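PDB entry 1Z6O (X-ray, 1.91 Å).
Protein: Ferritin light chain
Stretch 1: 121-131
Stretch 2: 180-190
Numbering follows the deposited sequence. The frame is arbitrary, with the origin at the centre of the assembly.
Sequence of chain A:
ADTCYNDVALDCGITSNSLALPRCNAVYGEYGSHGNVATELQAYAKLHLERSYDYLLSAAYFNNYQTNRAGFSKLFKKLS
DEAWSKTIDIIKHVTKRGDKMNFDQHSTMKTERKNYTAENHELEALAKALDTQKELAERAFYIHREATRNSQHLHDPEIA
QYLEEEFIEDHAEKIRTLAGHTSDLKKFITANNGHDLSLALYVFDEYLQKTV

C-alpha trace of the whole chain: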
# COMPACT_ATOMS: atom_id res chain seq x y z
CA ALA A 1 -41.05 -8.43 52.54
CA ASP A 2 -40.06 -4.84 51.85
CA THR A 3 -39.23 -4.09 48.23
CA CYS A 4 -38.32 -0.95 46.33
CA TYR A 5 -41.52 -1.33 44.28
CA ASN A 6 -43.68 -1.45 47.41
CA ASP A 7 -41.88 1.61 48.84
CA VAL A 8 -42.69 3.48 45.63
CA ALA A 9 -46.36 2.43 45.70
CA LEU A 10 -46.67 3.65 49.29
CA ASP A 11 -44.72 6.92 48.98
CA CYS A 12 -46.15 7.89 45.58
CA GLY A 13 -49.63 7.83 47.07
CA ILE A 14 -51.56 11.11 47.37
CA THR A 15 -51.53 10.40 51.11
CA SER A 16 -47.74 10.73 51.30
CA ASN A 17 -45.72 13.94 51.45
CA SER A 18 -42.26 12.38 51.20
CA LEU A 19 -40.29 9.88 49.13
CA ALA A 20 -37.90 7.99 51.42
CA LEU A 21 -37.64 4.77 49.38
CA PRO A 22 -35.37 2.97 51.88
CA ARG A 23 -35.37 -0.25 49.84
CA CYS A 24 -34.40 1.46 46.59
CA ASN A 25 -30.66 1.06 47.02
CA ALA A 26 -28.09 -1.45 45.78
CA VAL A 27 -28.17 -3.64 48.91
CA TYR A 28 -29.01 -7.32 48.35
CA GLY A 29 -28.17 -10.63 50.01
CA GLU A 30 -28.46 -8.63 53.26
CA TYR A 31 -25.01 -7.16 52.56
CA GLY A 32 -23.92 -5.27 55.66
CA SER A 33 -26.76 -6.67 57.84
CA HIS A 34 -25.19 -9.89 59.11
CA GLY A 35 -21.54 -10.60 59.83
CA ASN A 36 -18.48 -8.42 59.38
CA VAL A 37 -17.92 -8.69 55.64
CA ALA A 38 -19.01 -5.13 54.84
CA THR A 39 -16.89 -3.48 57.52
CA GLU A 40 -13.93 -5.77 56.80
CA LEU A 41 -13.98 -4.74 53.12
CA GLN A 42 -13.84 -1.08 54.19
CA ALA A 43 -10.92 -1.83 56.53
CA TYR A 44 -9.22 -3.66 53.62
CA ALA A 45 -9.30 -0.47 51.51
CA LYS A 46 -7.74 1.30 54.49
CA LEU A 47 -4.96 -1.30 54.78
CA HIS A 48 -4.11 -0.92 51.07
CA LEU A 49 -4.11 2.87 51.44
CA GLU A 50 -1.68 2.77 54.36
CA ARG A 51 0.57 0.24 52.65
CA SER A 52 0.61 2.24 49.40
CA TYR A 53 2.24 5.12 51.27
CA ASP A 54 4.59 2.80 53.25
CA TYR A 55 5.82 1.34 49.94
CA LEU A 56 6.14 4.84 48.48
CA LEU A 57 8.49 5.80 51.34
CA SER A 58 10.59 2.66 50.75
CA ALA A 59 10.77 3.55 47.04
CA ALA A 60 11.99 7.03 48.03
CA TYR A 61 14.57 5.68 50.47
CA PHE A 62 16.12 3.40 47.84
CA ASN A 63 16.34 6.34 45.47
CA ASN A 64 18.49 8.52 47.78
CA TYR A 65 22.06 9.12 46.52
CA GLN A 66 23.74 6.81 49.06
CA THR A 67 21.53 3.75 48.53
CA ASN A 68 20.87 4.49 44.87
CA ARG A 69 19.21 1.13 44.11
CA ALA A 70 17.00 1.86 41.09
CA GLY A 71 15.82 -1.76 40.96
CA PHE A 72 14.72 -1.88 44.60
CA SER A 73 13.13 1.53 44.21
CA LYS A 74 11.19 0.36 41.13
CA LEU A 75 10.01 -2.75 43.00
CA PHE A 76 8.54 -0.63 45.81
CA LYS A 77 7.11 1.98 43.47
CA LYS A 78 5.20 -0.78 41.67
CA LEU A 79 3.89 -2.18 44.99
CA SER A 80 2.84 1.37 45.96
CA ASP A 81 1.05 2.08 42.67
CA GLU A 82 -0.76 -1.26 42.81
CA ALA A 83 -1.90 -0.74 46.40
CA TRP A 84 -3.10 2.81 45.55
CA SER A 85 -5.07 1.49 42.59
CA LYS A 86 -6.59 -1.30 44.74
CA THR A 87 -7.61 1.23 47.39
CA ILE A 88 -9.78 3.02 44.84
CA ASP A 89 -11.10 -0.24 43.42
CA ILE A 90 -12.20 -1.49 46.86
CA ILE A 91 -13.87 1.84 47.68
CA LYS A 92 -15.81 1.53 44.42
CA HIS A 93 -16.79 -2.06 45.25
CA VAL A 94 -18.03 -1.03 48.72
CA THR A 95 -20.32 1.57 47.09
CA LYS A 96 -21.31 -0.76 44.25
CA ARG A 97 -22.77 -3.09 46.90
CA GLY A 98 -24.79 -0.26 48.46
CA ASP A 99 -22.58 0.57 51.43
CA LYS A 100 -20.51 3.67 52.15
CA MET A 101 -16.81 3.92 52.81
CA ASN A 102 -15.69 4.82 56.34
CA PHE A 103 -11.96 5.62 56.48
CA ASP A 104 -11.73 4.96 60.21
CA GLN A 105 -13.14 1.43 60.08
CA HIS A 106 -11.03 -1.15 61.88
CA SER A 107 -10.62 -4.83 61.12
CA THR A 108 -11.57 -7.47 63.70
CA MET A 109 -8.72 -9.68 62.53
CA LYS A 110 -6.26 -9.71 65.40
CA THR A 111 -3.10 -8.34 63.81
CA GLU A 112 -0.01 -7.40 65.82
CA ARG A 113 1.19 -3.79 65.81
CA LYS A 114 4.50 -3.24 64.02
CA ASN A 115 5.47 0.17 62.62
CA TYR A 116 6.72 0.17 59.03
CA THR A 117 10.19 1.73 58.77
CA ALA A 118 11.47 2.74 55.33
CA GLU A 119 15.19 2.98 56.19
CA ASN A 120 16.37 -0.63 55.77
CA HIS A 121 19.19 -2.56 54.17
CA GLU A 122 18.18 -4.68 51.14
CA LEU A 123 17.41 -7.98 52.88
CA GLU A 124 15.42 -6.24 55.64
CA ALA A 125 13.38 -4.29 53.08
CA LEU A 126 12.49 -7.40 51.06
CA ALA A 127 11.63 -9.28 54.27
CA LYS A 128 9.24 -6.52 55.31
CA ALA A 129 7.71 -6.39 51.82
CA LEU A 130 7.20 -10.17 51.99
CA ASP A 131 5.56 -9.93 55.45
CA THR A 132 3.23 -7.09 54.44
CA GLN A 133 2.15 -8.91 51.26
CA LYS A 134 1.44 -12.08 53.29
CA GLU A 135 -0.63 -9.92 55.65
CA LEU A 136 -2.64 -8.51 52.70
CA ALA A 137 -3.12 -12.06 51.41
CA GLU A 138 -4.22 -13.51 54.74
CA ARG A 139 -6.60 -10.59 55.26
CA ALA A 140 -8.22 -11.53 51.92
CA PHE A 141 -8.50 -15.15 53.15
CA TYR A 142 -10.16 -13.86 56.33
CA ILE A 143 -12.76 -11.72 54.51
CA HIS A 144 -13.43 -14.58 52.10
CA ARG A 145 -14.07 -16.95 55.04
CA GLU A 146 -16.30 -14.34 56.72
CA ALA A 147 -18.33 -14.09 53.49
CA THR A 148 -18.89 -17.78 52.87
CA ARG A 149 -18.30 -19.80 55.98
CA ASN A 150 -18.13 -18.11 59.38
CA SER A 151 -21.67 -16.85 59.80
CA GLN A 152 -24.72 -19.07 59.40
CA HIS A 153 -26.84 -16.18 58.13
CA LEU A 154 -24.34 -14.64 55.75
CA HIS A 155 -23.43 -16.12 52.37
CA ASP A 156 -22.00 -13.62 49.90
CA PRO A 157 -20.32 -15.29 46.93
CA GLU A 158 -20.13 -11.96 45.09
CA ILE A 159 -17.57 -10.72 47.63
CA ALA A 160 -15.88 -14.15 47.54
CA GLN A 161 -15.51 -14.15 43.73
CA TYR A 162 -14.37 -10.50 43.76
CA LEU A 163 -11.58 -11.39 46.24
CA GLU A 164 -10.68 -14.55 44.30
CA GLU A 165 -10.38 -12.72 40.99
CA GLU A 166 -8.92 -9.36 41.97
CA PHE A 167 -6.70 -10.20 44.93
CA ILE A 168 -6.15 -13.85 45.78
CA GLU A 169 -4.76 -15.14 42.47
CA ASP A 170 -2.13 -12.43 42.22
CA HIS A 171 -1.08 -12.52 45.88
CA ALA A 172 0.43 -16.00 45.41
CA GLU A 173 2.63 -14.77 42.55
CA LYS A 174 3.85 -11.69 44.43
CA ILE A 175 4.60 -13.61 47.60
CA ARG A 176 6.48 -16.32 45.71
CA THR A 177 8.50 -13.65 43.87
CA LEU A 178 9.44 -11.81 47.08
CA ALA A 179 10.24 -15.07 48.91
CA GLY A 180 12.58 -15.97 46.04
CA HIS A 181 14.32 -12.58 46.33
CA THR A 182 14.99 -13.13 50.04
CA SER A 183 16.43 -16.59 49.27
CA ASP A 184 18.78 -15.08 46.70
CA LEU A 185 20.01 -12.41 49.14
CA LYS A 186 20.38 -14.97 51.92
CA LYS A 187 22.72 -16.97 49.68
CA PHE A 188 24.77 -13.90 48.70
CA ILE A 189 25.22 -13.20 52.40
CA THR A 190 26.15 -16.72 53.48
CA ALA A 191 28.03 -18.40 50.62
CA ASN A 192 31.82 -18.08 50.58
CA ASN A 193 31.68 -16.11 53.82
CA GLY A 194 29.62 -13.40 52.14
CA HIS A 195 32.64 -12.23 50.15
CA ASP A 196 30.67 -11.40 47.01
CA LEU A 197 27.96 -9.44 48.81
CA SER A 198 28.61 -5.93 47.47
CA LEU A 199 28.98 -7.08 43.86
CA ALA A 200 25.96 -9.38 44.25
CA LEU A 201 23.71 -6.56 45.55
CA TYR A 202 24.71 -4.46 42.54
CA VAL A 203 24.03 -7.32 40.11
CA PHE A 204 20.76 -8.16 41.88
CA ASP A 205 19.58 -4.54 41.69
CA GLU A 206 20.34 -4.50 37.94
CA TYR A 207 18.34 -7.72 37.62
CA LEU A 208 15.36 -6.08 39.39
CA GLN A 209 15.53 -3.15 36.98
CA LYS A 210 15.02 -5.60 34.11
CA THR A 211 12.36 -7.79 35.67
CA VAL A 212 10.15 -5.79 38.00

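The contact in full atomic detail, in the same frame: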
# COMPACT_ATOMS: atom_id res chain seq x y z
N HIS A 121 18.23 -2.05 55.13
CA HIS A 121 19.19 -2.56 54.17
C HIS A 121 18.34 -3.45 53.24
O HIS A 121 17.17 -3.71 53.52
CB HIS A 121 20.34 -3.33 54.87
CG HIS A 121 19.92 -4.51 55.68
ND1 HIS A 121 20.21 -4.62 57.03
CD2 HIS A 121 19.34 -5.69 55.33
CE1 HIS A 121 19.83 -5.81 57.47
NE2 HIS A 121 19.31 -6.47 56.46
N GLU A 122 18.92 -3.90 52.13
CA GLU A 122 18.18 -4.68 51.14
C GLU A 122 17.43 -5.91 51.63
O GLU A 122 16.25 -6.09 51.31
CB GLU A 122 19.11 -5.06 49.98
CG GLU A 122 19.61 -3.86 49.19
CD GLU A 122 20.81 -3.16 49.83
OE1 GLU A 122 21.19 -3.52 50.97
OE2 GLU A 122 21.37 -2.24 49.19
N LEU A 123 18.09 -6.78 52.39
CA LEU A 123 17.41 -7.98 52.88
C LEU A 123 16.25 -7.61 53.81
O LEU A 123 15.16 -8.18 53.71
CB LEU A 123 18.39 -8.91 53.61
CG LEU A 123 17.75 -10.16 54.25
CD1 LEU A 123 17.04 -11.00 53.19
CD2 LEU A 123 18.84 -10.99 54.93
N GLU A 124 16.48 -6.67 54.73
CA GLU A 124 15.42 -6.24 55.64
C GLU A 124 14.21 -5.70 54.88
O GLU A 124 13.07 -5.98 55.25
CB GLU A 124 15.87 -5.09 56.54
CG GLU A 124 16.81 -5.40 57.66
CD GLU A 124 17.15 -4.13 58.46
OE1 GLU A 124 17.59 -3.12 57.85
OE2 GLU A 124 16.97 -4.14 59.70
N ALA A 125 14.47 -4.89 53.86
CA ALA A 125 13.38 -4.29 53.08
C ALA A 125 12.55 -5.35 52.37
O ALA A 125 11.32 -5.27 52.35
CB ALA A 125 13.95 -3.27 52.06
N LEU A 126 13.21 -6.33 51.76
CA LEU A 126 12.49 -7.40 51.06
C LEU A 126 11.71 -8.25 52.06
O LEU A 126 10.59 -8.69 51.77
CB LEU A 126 13.45 -8.29 50.29
CG LEU A 126 14.18 -7.68 49.08
CD1 LEU A 126 15.24 -8.66 48.60
CD2 LEU A 126 13.21 -7.37 47.98
N ALA A 127 12.30 -8.49 53.23
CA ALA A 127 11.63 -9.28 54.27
C ALA A 127 10.35 -8.59 54.72
O ALA A 127 9.32 -9.23 54.92
CB ALA A 127 12.56 -9.48 55.48
N LYS A 128 10.41 -7.27 54.89
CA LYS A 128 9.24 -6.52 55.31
C LYS A 128 8.20 -6.51 54.19
O LYS A 128 7.01 -6.60 54.45
CB LYS A 128 9.62 -5.07 55.67
CG LYS A 128 8.52 -4.30 56.42
CD LYS A 128 8.32 -4.91 57.82
CE LYS A 128 7.62 -3.97 58.80
NZ LYS A 128 6.18 -3.74 58.51
N ALA A 129 8.65 -6.38 52.94
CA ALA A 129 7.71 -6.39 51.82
C ALA A 129 7.00 -7.76 51.80
O ALA A 129 5.79 -7.84 51.60
CB ALA A 129 8.44 -6.15 50.49
N LEU A 130 7.77 -8.83 51.99
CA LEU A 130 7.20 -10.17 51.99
C LEU A 130 6.15 -10.29 53.11
O LEU A 130 5.04 -10.75 52.86
CB LEU A 130 8.30 -11.22 52.19
CG LEU A 130 7.86 -12.69 52.31
CD1 LEU A 130 7.15 -13.14 51.02
CD2 LEU A 130 9.11 -13.57 52.56
N ASP A 131 6.50 -9.87 54.32
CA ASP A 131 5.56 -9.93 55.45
C ASP A 131 4.28 -9.12 55.20
O ASP A 131 3.18 -9.58 55.50
CB ASP A 131 6.18 -9.40 56.75
CG ASP A 131 7.29 -10.30 57.28
OD1 ASP A 131 7.25 -11.53 57.06
OD2 ASP A 131 8.20 -9.76 57.96
N GLY A 180 11.41 -15.60 46.84
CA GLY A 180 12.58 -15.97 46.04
C GLY A 180 13.68 -14.92 46.18
O GLY A 180 14.86 -15.27 46.28
N HIS A 181 13.31 -13.64 46.19
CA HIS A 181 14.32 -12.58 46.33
C HIS A 181 15.04 -12.71 47.67
O HIS A 181 16.26 -12.54 47.73
CB HIS A 181 13.70 -11.16 46.26
CG HIS A 181 13.09 -10.82 44.93
ND1 HIS A 181 13.43 -11.46 43.76
CD2 HIS A 181 12.19 -9.87 44.59
CE1 HIS A 181 12.77 -10.92 42.76
NE2 HIS A 181 12.01 -9.95 43.23
N THR A 182 14.31 -13.01 48.75
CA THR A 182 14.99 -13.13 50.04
C THR A 182 15.92 -14.33 50.04
O THR A 182 16.97 -14.28 50.67
CB THR A 182 14.00 -13.24 51.25
OG1 THR A 182 13.29 -14.48 51.20
CG2 THR A 182 13.02 -12.09 51.24
N SER A 183 15.55 -15.41 49.34
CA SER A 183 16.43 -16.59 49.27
C SER A 183 17.72 -16.23 48.53
O SER A 183 18.80 -16.67 48.92
CB SER A 183 15.78 -17.76 48.52
OG SER A 183 14.66 -18.24 49.22
N ASP A 184 17.59 -15.47 47.45
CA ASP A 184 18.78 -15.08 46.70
C ASP A 184 19.72 -14.24 47.56
O ASP A 184 20.93 -14.48 47.58
CB ASP A 184 18.40 -14.29 45.44
CG ASP A 184 17.77 -15.18 44.35
OD1 ASP A 184 17.95 -16.42 44.40
OD2 ASP A 184 17.10 -14.65 43.44
N LEU A 185 19.18 -13.26 48.29
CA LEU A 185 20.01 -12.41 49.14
C LEU A 185 20.63 -13.21 50.27
O LEU A 185 21.80 -13.01 50.62
CB LEU A 185 19.19 -11.26 49.74
CG LEU A 185 18.69 -10.13 48.84
CD1 LEU A 185 18.89 -8.82 49.59
CD2 LEU A 185 19.43 -10.07 47.54
N LYS A 186 19.86 -14.13 50.85
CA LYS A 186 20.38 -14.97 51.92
C LYS A 186 21.63 -15.72 51.43
O LYS A 186 22.63 -15.82 52.15
CB LYS A 186 19.30 -15.97 52.36
CG LYS A 186 19.81 -17.07 53.29
CD LYS A 186 18.69 -18.07 53.62
CE LYS A 186 19.26 -19.30 54.32
NZ LYS A 186 18.19 -20.23 54.78
N LYS A 187 21.58 -16.25 50.21
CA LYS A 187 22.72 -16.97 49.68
C LYS A 187 23.92 -16.06 49.43
O LYS A 187 25.06 -16.46 49.68
CB LYS A 187 22.35 -17.71 48.39
CG LYS A 187 21.34 -18.83 48.63
CD LYS A 187 20.92 -19.53 47.35
CE LYS A 187 19.86 -20.61 47.62
NZ LYS A 187 19.60 -21.43 46.39
N PHE A 188 23.68 -14.84 48.95
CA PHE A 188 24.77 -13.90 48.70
C PHE A 188 25.47 -13.59 50.01
O PHE A 188 26.69 -13.39 50.07
CB PHE A 188 24.25 -12.57 48.14
CG PHE A 188 23.59 -12.66 46.79
CD1 PHE A 188 22.58 -11.78 46.44
CD2 PHE A 188 24.01 -13.61 45.85
CE1 PHE A 188 21.98 -11.82 45.18
CE2 PHE A 188 23.42 -13.66 44.58
CZ PHE A 188 22.40 -12.76 44.24
N ILE A 189 24.69 -13.52 51.08
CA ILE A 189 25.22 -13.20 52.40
C ILE A 189 25.99 -14.36 53.03
O ILE A 189 27.02 -14.14 53.67
CB ILE A 189 24.07 -12.77 53.36
CG1 ILE A 189 23.53 -11.41 52.92
CG2 ILE A 189 24.55 -12.75 54.83
CD1 ILE A 189 22.17 -11.06 53.53
N THR A 190 25.51 -15.58 52.84
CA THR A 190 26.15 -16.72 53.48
C THR A 190 27.21 -17.50 52.70
O THR A 190 28.16 -17.98 53.29
CB THR A 190 25.08 -17.73 53.96
OG1 THR A 190 24.39 -18.28 52.84
CG2 THR A 190 24.07 -17.04 54.87

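This is an apolar packing contact between two nearly antiparallel helices, held by interleaved leucine, isoleucine and threonine side chains with no hydrogen bond from one stretch to the other. The helix of residues 122-131 meets the helix of residues 180-190 at 156° between their N-to-C directions. The axes come within 9.4 Å. The two stretches bury 389 Å² between them, both sides summed. Because the helices run in opposite senses, the register pairs early residues of one with later residues of the other. Leu 123 CA lies 6.4 Å from Leu 185 CA, and Leu 126 CA lies 6.3 Å from Thr 182 CA.

Thr 182 is a knob in a hole. Its side chain sits among Leu 123, Leu 126, Ala 127 and Leu 130. The methyl does much of the packing: Thr 182 CG2 is 3.9 Å from Leu 126 CB, 4.2 Å from Ala 127 N and 4.4 Å from Leu 130 CD2. Ala 127 meets this methyl with its backbone N, while its CA-to-CB bond points sideways. Threonine suits the site because it offers a methyl to the leucines while its hydroxyl is satisfied separately. Thr 182 OG1 is hydrogen-bonded to a residue just outside the stretches.

Leu 185 answers from the next turn of the same helix. Its CA-to-CB bond points toward the other helix. Leu 185 CD1 reaches the start of that helix, 3.6 Å from Leu 123 N and 3.8 Å from Glu 122 CB. Leu 185 CG is 3.8 Å from Leu 126 CD1. The side chain therefore touches three residues of the first stretch.

Leu 123 and Leu 126 supply most of the apolar surface on the first helix. The CA-to-CB bond of Leu 123 points sideways, with chi1 in t, and its two methyls reach different partners. Leu 123 CD2 packs 3.6 Å from Ile 189 CD1, extending the contact by a turn beyond Leu 185. Leu 123 CD1 lies 4.2 Å from Thr 182 CB. The CA-to-CB bond of Leu 126 points toward the second helix, with chi1 in m, and Leu 126 CD1 is 3.8 Å from His 181 CB. The ring of His 181 is also near, with Leu 126 CD2 oblique to it and 4.3 Å from His 181 CD2.

Glu 122 is buried, yet it adds little here beyond its CB. The end of its side chain leads away, and Glu 122 OE2 is hydrogen-bonded elsewhere in the structure. The charge is thereby kept out of the leucine cluster.

The first helix also has an ordered start. His 121 is at the N-cap position, and its backbone His 121 N donates to Glu 124 OE1 at 3.0 Å. The CA-to-CB bond of Glu 124 points away from the second helix, and the residue takes no part in the packing. Within each helix, backbone hydrogen bonds satisfy many of the peptide groups. Van der Waals contact between closely fitted side chains does the work between them.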